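Local coordinates for protein complement factor MASP-3 (Homo sapiens, PDB 3DEM) that probably acts as a serine protease of the lectin complement pathway, its calcium-binding CUB1-EGF-CUB2 region interacting with mannan-binding lectin and ficolins, at residues Y56-E62 / S96-D102; E62-L68 / L89-M95. All blocks are in the same frame, centred on the assembly; numbering follows the deposited sequence.

Both contacts belong to the first CUB domain and lie about 14 Å apart, centre to centre, along one antiparallel sheet, sharing Glu62 and the strand 94-101. Contact 1 is the pairing of that strand with 58-62: regular backbone bonds, one face, carrying Val59, Val61, Ile97 and Phe99, turned into the core, and a calcium ion at one end. Contact 2 lies at the other end, where the turn from 62 to 68 meets the loop 89-95. It is smaller and nearer the surface, has no hydrogen bond between its segments, and relies on methyl, proline and aromatic packing. Val61 on Met95 joins the two.

Contact 1: residues Y56-E62 / S96-D102; sequences YDYVKVE and SITFRSD. With CA (calcium ion), chain E.
Arg100 lies across the ring of Tyr58: its CB sits over one face, 3.7 Å from the ring centroid in a CH-pi contact, while CD passes CE2. Tyr58 CG stands between backbone N and carbonyl carbon (chi1 62°), which swings the ring over the neighbouring strand. Arg100 then bends at chi2 (-123°) and carries NH1 to Tyr56 O at 2.8 Å, a weak bond because the N-H points well off line. Beside this pair the strands run antiparallel from Tyr58-Arg100 to Glu62-Ser96, typified by Lys60 N to Thr98 O at 2.8 Å. On the opposite face Val59 and Ile97 lie side by side, Val59 CG1 to Ile97 CG2 at 4.0 Å, and Val59 CG2 meets the edge of the Phe99 ring; apolar residues suit this face, where strand 37-47 covers Val59 and Ile97 while Phe99 packs edge-to-face with Tyr21. On the polar face a water joins Glu62 OE2, Ser96 OG and Thr98 OG1; Ser96 OG also bonds Asn30, and Thr98 OG1 bonds Thr28. The carboxylates of Asp57 and Asp102 stand 82° apart, Asp102 binding calcium through OD1 and Asp57 through both oxygens; Tyr21 OH hydrogen-bonds Asp57 OD2. Glu49 and Ser104 complete the protein ligands. Asp57 OD1 also accepts Asp102 N at 2.9 Å. Calcium probably offsets the repulsion between these acids, metal binding and strand pairing together holding this end of the domain.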
ATOM      1  N   TYR A  56     -19.573  29.507  -9.454  1.00 40.39           N
ATOM      2  CA  TYR A  56     -20.635  29.061 -10.352  1.00 40.46           C
ATOM      3  C   TYR A  56     -20.707  27.539 -10.425  1.00 40.54           C
ATOM      4  O   TYR A  56     -21.456  26.912  -9.675  1.00 40.72           O
ATOM      5  CB  TYR A  56     -20.478  29.691 -11.743  1.00 40.44           C
ATOM      6  CG  TYR A  56     -20.544  31.208 -11.734  1.00 40.46           C
ATOM      7  CD1 TYR A  56     -20.006  31.961 -12.775  1.00 40.55           C
ATOM      8  CD2 TYR A  56     -21.134  31.890 -10.673  1.00 40.56           C
ATOM      9  CE1 TYR A  56     -20.066  33.349 -12.762  1.00 40.31           C
ATOM     10  CE2 TYR A  56     -21.194  33.274 -10.651  1.00 40.38           C
ATOM     11  CZ  TYR A  56     -20.659  33.999 -11.695  1.00 40.40           C
ATOM     12  OH  TYR A  56     -20.728  35.381 -11.664  1.00 40.68           O
ATOM     13  N   ASP A  57     -19.934  26.938 -11.324  1.00 40.54           N
ATOM     14  CA  ASP A  57     -19.864  25.482 -11.405  1.00 40.51           C
ATOM     15  C   ASP A  57     -18.631  24.997 -10.651  1.00 40.56           C
ATOM     16  O   ASP A  57     -17.583  25.642 -10.684  1.00 40.51           O
ATOM     17  CB  ASP A  57     -19.818  25.017 -12.861  1.00 40.43           C
ATOM     18  CG  ASP A  57     -21.069  25.393 -13.632  1.00 40.34           C
ATOM     19  OD1 ASP A  57     -21.996  25.970 -13.027  1.00 40.06           O
ATOM     20  OD2 ASP A  57     -21.129  25.114 -14.847  1.00 40.04           O
ATOM     21  N   TYR A  58     -18.748  23.866  -9.965  1.00 40.47           N
ATOM     22  CA  TYR A  58     -17.620  23.372  -9.189  1.00 40.51           C
ATOM     23  C   TYR A  58     -17.687  21.905  -8.785  1.00 40.58           C
ATOM     24  O   TYR A  58     -18.759  21.293  -8.741  1.00 40.56           O
ATOM     25  CB  TYR A  58     -17.418  24.230  -7.939  1.00 40.56           C
ATOM     26  CG  TYR A  58     -18.578  24.215  -6.973  1.00 40.55           C
ATOM     27  CD1 TYR A  58     -18.740  23.172  -6.069  1.00 40.68           C
ATOM     28  CD2 TYR A  58     -19.503  25.253  -6.949  1.00 40.72           C
ATOM     29  CE1 TYR A  58     -19.795  23.155  -5.174  1.00 40.33           C
ATOM     30  CE2 TYR A  58     -20.557  25.250  -6.054  1.00 40.55           C
ATOM     31  CZ  TYR A  58     -20.695  24.196  -5.170  1.00 40.61           C
ATOM     32  OH  TYR A  58     -21.741  24.182  -4.282  1.00 40.88           O
ATOM     33  N   VAL A  59     -16.511  21.349  -8.518  1.00 40.45           N
ATOM     34  CA  VAL A  59     -16.389  20.075  -7.839  1.00 40.40           C
ATOM     35  C   VAL A  59     -15.704  20.353  -6.508  1.00 40.47           C
ATOM     36  O   VAL A  59     -14.549  20.776  -6.465  1.00 40.63           O
ATOM     37  CB  VAL A  59     -15.577  19.042  -8.656  1.00 40.52           C
ATOM     38  CG1 VAL A  59     -15.300  17.802  -7.818  1.00 40.28           C
ATOM     39  CG2 VAL A  59     -16.313  18.666  -9.943  1.00 39.95           C
ATOM     40  N   LYS A  60     -16.435  20.138  -5.423  1.00 40.41           N
ATOM     41  CA  LYS A  60     -15.953  20.439  -4.085  1.00 40.48           C
ATOM     42  C   LYS A  60     -15.613  19.135  -3.366  1.00 40.66           C
ATOM     43  O   LYS A  60     -16.442  18.223  -3.284  1.00 40.82           O
ATOM     44  CB  LYS A  60     -17.035  21.202  -3.322  1.00 40.47           C
ATOM     45  CG  LYS A  60     -16.630  21.737  -1.964  1.00 40.40           C
ATOM     46  CD  LYS A  60     -17.820  22.429  -1.303  1.00 40.60           C
ATOM     47  CE  LYS A  60     -17.406  23.210  -0.065  1.00 41.02           C
ATOM     48  NZ  LYS A  60     -18.531  24.021   0.506  1.00 40.84           N
ATOM     49  N   VAL A  61     -14.391  19.043  -2.855  1.00 40.53           N
ATOM     50  CA  VAL A  61     -13.953  17.858  -2.122  1.00 40.47           C
ATOM     51  C   VAL A  61     -13.696  18.229  -0.671  1.00 40.56           C
ATOM     52  O   VAL A  61     -12.870  19.100  -0.384  1.00 40.73           O
ATOM     53  CB  VAL A  61     -12.663  17.261  -2.724  1.00 40.61           C
ATOM     54  CG1 VAL A  61     -12.241  16.015  -1.959  1.00 40.32           C
ATOM     55  CG2 VAL A  61     -12.859  16.951  -4.210  1.00 40.32           C
ATOM     56  N   GLU A  62     -14.397  17.572   0.245  1.00 40.52           N
ATOM     57  CA  GLU A  62     -14.321  17.953   1.653  1.00 40.59           C
ATOM     58  C   GLU A  62     -14.492  16.780   2.614  1.00 40.56           C
ATOM     59  O   GLU A  62     -14.882  15.683   2.216  1.00 40.59           O
ATOM     60  CB  GLU A  62     -15.376  19.019   1.961  1.00 40.51           C
ATOM     61  CG  GLU A  62     -16.796  18.497   1.902  1.00 40.63           C
ATOM     62  CD  GLU A  62     -17.829  19.604   1.817  1.00 40.84           C
ATOM     63  OE1 GLU A  62     -17.631  20.668   2.447  1.00 41.02           O
ATOM     64  OE2 GLU A  62     -18.845  19.406   1.117  1.00 40.63           O
ATOM     65  N   SER A  96     -16.280  13.629   1.125  1.00 40.53           N
ATOM     66  CA  SER A  96     -17.523  14.017   0.476  1.00 40.60           C
ATOM     67  C   SER A  96     -17.207  14.836  -0.767  1.00 40.62           C
ATOM     68  O   SER A  96     -16.339  15.711  -0.744  1.00 40.86           O
ATOM     69  CB  SER A  96     -18.408  14.815   1.442  1.00 40.62           C
ATOM     70  OG  SER A  96     -19.687  15.060   0.881  1.00 40.63           O
ATOM     71  N   ILE A  97     -17.901  14.530  -1.856  1.00 40.59           N
ATOM     72  CA  ILE A  97     -17.685  15.200  -3.130  1.00 40.54           C
ATOM     73  C   ILE A  97     -19.005  15.756  -3.641  1.00 40.55           C
ATOM     74  O   ILE A  97     -19.992  15.027  -3.741  1.00 40.66           O
ATOM     75  CB  ILE A  97     -17.115  14.223  -4.186  1.00 40.67           C
ATOM     76  CG1 ILE A  97     -15.769  13.655  -3.724  1.00 40.65           C
ATOM     77  CG2 ILE A  97     -16.965  14.907  -5.544  1.00 40.37           C
ATOM     78  CD1 ILE A  97     -15.295  12.484  -4.548  1.00 40.67           C
ATOM     79  N   THR A  98     -19.020  17.044  -3.961  1.00 40.46           N
ATOM     80  CA  THR A  98     -20.204  17.673  -4.532  1.00 40.47           C
ATOM     81  C   THR A  98     -19.900  18.289  -5.895  1.00 40.45           C
ATOM     82  O   THR A  98     -18.981  19.098  -6.031  1.00 40.43           O
ATOM     83  CB  THR A  98     -20.779  18.759  -3.590  1.00 40.49           C
ATOM     84  OG1 THR A  98     -21.217  18.148  -2.373  1.00 40.49           O
ATOM     85  CG2 THR A  98     -21.959  19.488  -4.241  1.00 40.33           C
ATOM     86  N   PHE A  99     -20.662  17.884  -6.904  1.00 40.40           N
ATOM     87  CA  PHE A  99     -20.641  18.569  -8.186  1.00 40.48           C
ATOM     88  C   PHE A  99     -21.847  19.492  -8.267  1.00 40.52           C
ATOM     89  O   PHE A  99     -22.983  19.052  -8.098  1.00 40.71           O
ATOM     90  CB  PHE A  99     -20.664  17.576  -9.350  1.00 40.56           C
ATOM     91  CG  PHE A  99     -20.979  18.212 -10.681  1.00 40.35           C
ATOM     92  CD1 PHE A  99     -20.018  18.941 -11.365  1.00 40.26           C
ATOM     93  CD2 PHE A  99     -22.239  18.080 -11.246  1.00 40.59           C
ATOM     94  CE1 PHE A  99     -20.309  19.531 -12.586  1.00 40.36           C
ATOM     95  CE2 PHE A  99     -22.538  18.666 -12.470  1.00 40.34           C
ATOM     96  CZ  PHE A  99     -21.569  19.389 -13.138  1.00 40.51           C
ATOM     97  N   ARG A 100     -21.603  20.774  -8.505  1.00 40.52           N
ATOM     98  CA  ARG A 100     -22.692  21.723  -8.656  1.00 40.41           C
ATOM     99  C   ARG A 100     -22.628  22.428  -9.996  1.00 40.44           C
ATOM    100  O   ARG A 100     -21.562  22.843 -10.445  1.00 40.44           O
ATOM    101  CB  ARG A 100     -22.683  22.768  -7.541  1.00 40.43           C
ATOM    102  CG  ARG A 100     -23.916  23.665  -7.569  1.00 40.59           C
ATOM    103  CD  ARG A 100     -23.535  25.129  -7.690  1.00 40.68           C
ATOM    104  NE  ARG A 100     -24.702  25.991  -7.837  1.00 40.79           N
ATOM    105  CZ  ARG A 100     -24.637  27.311  -7.971  1.00 40.64           C
ATOM    106  NH1 ARG A 100     -23.459  27.920  -7.980  1.00 40.53           N
ATOM    107  NH2 ARG A 100     -25.748  28.024  -8.098  1.00 40.92           N
ATOM    108  N   SER A 101     -23.792  22.571 -10.614  1.00 40.43           N
ATOM    109  CA  SER A 101     -23.937  23.267 -11.873  1.00 40.40           C
ATOM    110  C   SER A 101     -25.007  24.332 -11.659  1.00 40.44           C
ATOM    111  O   SER A 101     -26.119  24.016 -11.237  1.00 40.29           O
ATOM    112  CB  SER A 101     -24.373  22.270 -12.948  1.00 40.46           C
ATOM    113  OG  SER A 101     -24.512  22.886 -14.213  1.00 40.72           O
ATOM    114  N   ASP A 102     -24.685  25.596 -11.902  1.00 40.41           N
ATOM    115  CA  ASP A 102     -25.687  26.642 -11.694  1.00 40.51           C
ATOM    116  C   ASP A 102     -26.706  26.689 -12.834  1.00 40.71           C
ATOM    117  O   ASP A 102     -26.813  25.745 -13.619  1.00 40.63           O
ATOM    118  CB  ASP A 102     -25.048  28.014 -11.422  1.00 40.37           C
ATOM    119  CG  ASP A 102     -24.180  28.507 -12.564  1.00 40.10           C
ATOM    120  OD1 ASP A 102     -24.021  27.785 -13.569  1.00 39.32           O
ATOM    121  OD2 ASP A 102     -23.650  29.635 -12.449  1.00 40.31           O
TER
HETATM  122 CA    CA E5001     -22.831  26.938 -15.226  1.00 43.00          CA
HETATM  123  O   HOH W   1     -19.174  17.360  -0.712  1.00 41.28           O
HETATM  124  O   HOH W   2     -24.812  25.275 -15.044  1.00 35.66           O
HETATM  125  O   HOH W   3     -22.215  26.423 -17.342  1.00 41.22           O

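Contact 2: residues E62-L68 / L89-M95; sequences ETEDQVL and LSPGSFM
Leu68 reaches from near the start of strand 67-71 toward Pro91, its methyl groups meeting the CD and CG end of the proline ring. From CB, which points at the loop 89-95, the chain runs to CG, set anti to the carbonyl carbon (chi1 -57°), and there it forks. Leu68 CD2 packs on Pro91 CD at 3.8 Å; its CD1 lies 3.9 Å from Ser90 CA, so the forked leucine touches the proline and Ser90, with Met95 CE just beyond. Thr63 CG2 comes to the same Pro91 CD at 3.6 Å, while its OG1 turns back to donate to Asp65 OD2, so each branch of the threonine has its own task. The carboxylate of Glu64 slides past Phe94 with planes 59° apart, Glu64 OE1 3.3 Å from Phe94 CD2, and Thr63 C lies at the edge of the same ring. Thr63 N bonds Gln66 O at 2.7 Å within the hairpin turn; Ser90 OG donates to Gly92 O and accepts from Ile39 N of strand 37-47. Two connections packed together at one end of a beta-sandwich, a tight hairpin between strands 58-62 and 67-71 and the loop entering strand 94-101, fit the antiparallel fold of a CUB domain.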
ATOM      1  N   GLU A  62     -14.397  17.572   0.245  1.00 40.52           N
ATOM      2  CA  GLU A  62     -14.321  17.953   1.653  1.00 40.59           C
ATOM      3  C   GLU A  62     -14.492  16.780   2.614  1.00 40.56           C
ATOM      4  O   GLU A  62     -14.882  15.683   2.216  1.00 40.59           O
ATOM      5  CB  GLU A  62     -15.376  19.019   1.961  1.00 40.51           C
ATOM      6  CG  GLU A  62     -16.796  18.497   1.902  1.00 40.63           C
ATOM      7  CD  GLU A  62     -17.829  19.604   1.817  1.00 40.84           C
ATOM      8  OE1 GLU A  62     -17.631  20.668   2.447  1.00 41.02           O
ATOM      9  OE2 GLU A  62     -18.845  19.406   1.117  1.00 40.63           O
ATOM     10  N   THR A  63     -14.184  17.025   3.882  1.00 40.56           N
ATOM     11  CA  THR A  63     -14.495  16.082   4.946  1.00 40.55           C
ATOM     12  C   THR A  63     -15.687  16.624   5.723  1.00 40.63           C
ATOM     13  O   THR A  63     -16.376  17.531   5.255  1.00 40.70           O
ATOM     14  CB  THR A  63     -13.307  15.865   5.898  1.00 40.39           C
ATOM     15  OG1 THR A  63     -13.067  17.056   6.654  1.00 40.71           O
ATOM     16  CG2 THR A  63     -12.057  15.504   5.120  1.00 40.54           C
ATOM     17  N   GLU A  64     -15.928  16.079   6.909  1.00 40.64           N
ATOM     18  CA  GLU A  64     -17.077  16.494   7.707  1.00 40.65           C
ATOM     19  C   GLU A  64     -16.894  17.872   8.347  1.00 40.65           C
ATOM     20  O   GLU A  64     -17.852  18.454   8.854  1.00 40.63           O
ATOM     21  CB  GLU A  64     -17.406  15.441   8.775  1.00 40.78           C
ATOM     22  CG  GLU A  64     -16.193  14.915   9.548  1.00 40.97           C
ATOM     23  CD  GLU A  64     -15.410  13.860   8.774  1.00 41.21           C
ATOM     24  OE1 GLU A  64     -15.826  12.680   8.771  1.00 41.38           O
ATOM     25  OE2 GLU A  64     -14.368  14.205   8.177  1.00 41.38           O
ATOM     26  N   ASP A  65     -15.671  18.398   8.314  1.00 40.62           N
ATOM     27  CA  ASP A  65     -15.371  19.661   8.988  1.00 40.64           C
ATOM     28  C   ASP A  65     -14.279  20.472   8.294  1.00 40.65           C
ATOM     29  O   ASP A  65     -13.762  21.437   8.859  1.00 40.75           O
ATOM     30  CB  ASP A  65     -14.966  19.394  10.444  1.00 40.69           C
ATOM     31  CG  ASP A  65     -13.733  18.507  10.556  1.00 40.61           C
ATOM     32  OD1 ASP A  65     -13.356  18.142  11.687  1.00 40.77           O
ATOM     33  OD2 ASP A  65     -13.141  18.169   9.514  1.00 41.07           O
ATOM     34  N   GLN A  66     -13.933  20.086   7.071  1.00 40.71           N
ATOM     35  CA  GLN A  66     -12.787  20.675   6.392  1.00 40.76           C
ATOM     36  C   GLN A  66     -12.914  20.547   4.877  1.00 40.64           C
ATOM     37  O   GLN A  66     -13.098  19.451   4.356  1.00 40.79           O
ATOM     38  CB  GLN A  66     -11.510  19.981   6.883  1.00 40.71           C
ATOM     39  CG  GLN A  66     -10.219  20.382   6.184  1.00 40.79           C
ATOM     40  CD  GLN A  66      -9.023  19.578   6.690  1.00 41.05           C
ATOM     41  OE1 GLN A  66      -9.059  19.007   7.783  1.00 41.14           O
ATOM     42  NE2 GLN A  66      -7.960  19.525   5.891  1.00 41.29           N
ATOM     43  N   VAL A  67     -12.816  21.670   4.173  1.00 40.51           N
ATOM     44  CA  VAL A  67     -12.812  21.649   2.716  1.00 40.50           C
ATOM     45  C   VAL A  67     -11.396  21.388   2.209  1.00 40.51           C
ATOM     46  O   VAL A  67     -10.479  22.163   2.475  1.00 40.55           O
ATOM     47  CB  VAL A  67     -13.366  22.961   2.116  1.00 40.53           C
ATOM     48  CG1 VAL A  67     -13.250  22.952   0.594  1.00 40.35           C
ATOM     49  CG2 VAL A  67     -14.812  23.161   2.539  1.00 40.40           C
ATOM     50  N   LEU A  68     -11.231  20.287   1.487  1.00 40.51           N
ATOM     51  CA  LEU A  68      -9.921  19.872   0.997  1.00 40.57           C
ATOM     52  C   LEU A  68      -9.536  20.560  -0.308  1.00 40.56           C
ATOM     53  O   LEU A  68      -8.386  20.972  -0.482  1.00 40.52           O
ATOM     54  CB  LEU A  68      -9.880  18.353   0.813  1.00 40.44           C
ATOM     55  CG  LEU A  68     -10.207  17.509   2.046  1.00 40.57           C
ATOM     56  CD1 LEU A  68     -10.256  16.031   1.694  1.00 40.63           C
ATOM     57  CD2 LEU A  68      -9.202  17.762   3.153  1.00 40.50           C
ATOM     58  N   LEU A  89      -5.888  13.710  -1.222  1.00 40.59           N
ATOM     59  CA  LEU A  89      -5.856  12.723  -0.152  1.00 40.56           C
ATOM     60  C   LEU A  89      -6.643  13.230   1.051  1.00 40.50           C
ATOM     61  O   LEU A  89      -6.411  14.342   1.525  1.00 40.46           O
ATOM     62  CB  LEU A  89      -4.409  12.429   0.244  1.00 40.37           C
ATOM     63  CG  LEU A  89      -4.130  11.276   1.213  1.00 40.84           C
ATOM     64  CD1 LEU A  89      -4.477   9.933   0.592  1.00 40.76           C
ATOM     65  CD2 LEU A  89      -2.665  11.292   1.660  1.00 40.68           C
ATOM     66  N   SER A  90      -7.581  12.420   1.536  1.00 40.35           N
ATOM     67  CA  SER A  90      -8.333  12.770   2.738  1.00 40.38           C
ATOM     68  C   SER A  90      -7.479  12.515   3.976  1.00 40.41           C
ATOM     69  O   SER A  90      -6.674  11.585   3.986  1.00 40.32           O
ATOM     70  CB  SER A  90      -9.632  11.964   2.826  1.00 40.32           C
ATOM     71  OG  SER A  90      -9.372  10.597   3.099  1.00 40.20           O
ATOM     72  N   PRO A  91      -7.649  13.348   5.019  1.00 40.42           N
ATOM     73  CA  PRO A  91      -6.902  13.196   6.269  1.00 40.39           C
ATOM     74  C   PRO A  91      -7.317  11.937   7.022  1.00 40.36           C
ATOM     75  O   PRO A  91      -6.490  11.303   7.678  1.00 40.37           O
ATOM     76  CB  PRO A  91      -7.297  14.440   7.078  1.00 40.44           C
ATOM     77  CG  PRO A  91      -7.944  15.370   6.099  1.00 40.47           C
ATOM     78  CD  PRO A  91      -8.562  14.500   5.061  1.00 40.29           C
ATOM     79  N   GLY A  92      -8.593  11.580   6.922  1.00 40.37           N
ATOM     80  CA  GLY A  92      -9.118  10.404   7.606  1.00 40.30           C
ATOM     81  C   GLY A  92      -9.821   9.450   6.658  1.00 40.34           C
ATOM     82  O   GLY A  92      -9.474   9.353   5.481  1.00 40.31           O
ATOM     83  N   SER A  93     -10.824   8.748   7.166  1.00 40.34           N
ATOM     84  CA  SER A  93     -11.478   7.703   6.393  1.00 40.42           C
ATOM     85  C   SER A  93     -12.789   8.147   5.742  1.00 40.44           C
ATOM     86  O   SER A  93     -13.621   7.312   5.384  1.00 40.36           O
ATOM     87  CB  SER A  93     -11.712   6.469   7.270  1.00 40.45           C
ATOM     88  OG  SER A  93     -12.666   6.731   8.281  1.00 40.51           O
ATOM     89  N   PHE A  94     -12.966   9.455   5.577  1.00 40.51           N
ATOM     90  CA  PHE A  94     -14.188   9.982   4.972  1.00 40.52           C
ATOM     91  C   PHE A  94     -13.915  11.086   3.953  1.00 40.57           C
ATOM     92  O   PHE A  94     -13.069  11.955   4.173  1.00 40.64           O
ATOM     93  CB  PHE A  94     -15.152  10.490   6.053  1.00 40.53           C
ATOM     94  CG  PHE A  94     -16.362  11.195   5.503  1.00 40.46           C
ATOM     95  CD1 PHE A  94     -17.426  10.472   4.992  1.00 40.58           C
ATOM     96  CD2 PHE A  94     -16.434  12.579   5.497  1.00 40.43           C
ATOM     97  CE1 PHE A  94     -18.544  11.116   4.487  1.00 40.70           C
ATOM     98  CE2 PHE A  94     -17.542  13.229   4.991  1.00 40.47           C
ATOM     99  CZ  PHE A  94     -18.600  12.498   4.484  1.00 40.54           C
ATOM    100  N   MET A  95     -14.651  11.050   2.846  1.00 40.50           N
ATOM    101  CA  MET A  95     -14.550  12.086   1.831  1.00 40.57           C
ATOM    102  C   MET A  95     -15.905  12.357   1.194  1.00 40.55           C
ATOM    103  O   MET A  95     -16.602  11.434   0.781  1.00 40.67           O
ATOM    104  CB  MET A  95     -13.527  11.695   0.762  1.00 40.61           C
ATOM    105  CG  MET A  95     -13.288  12.767  -0.293  1.00 40.64           C
ATOM    106  SD  MET A  95     -12.173  12.195  -1.588  1.00 40.63           S
ATOM    107  CE  MET A  95     -10.576  12.442  -0.804  1.00 40.09           C
TER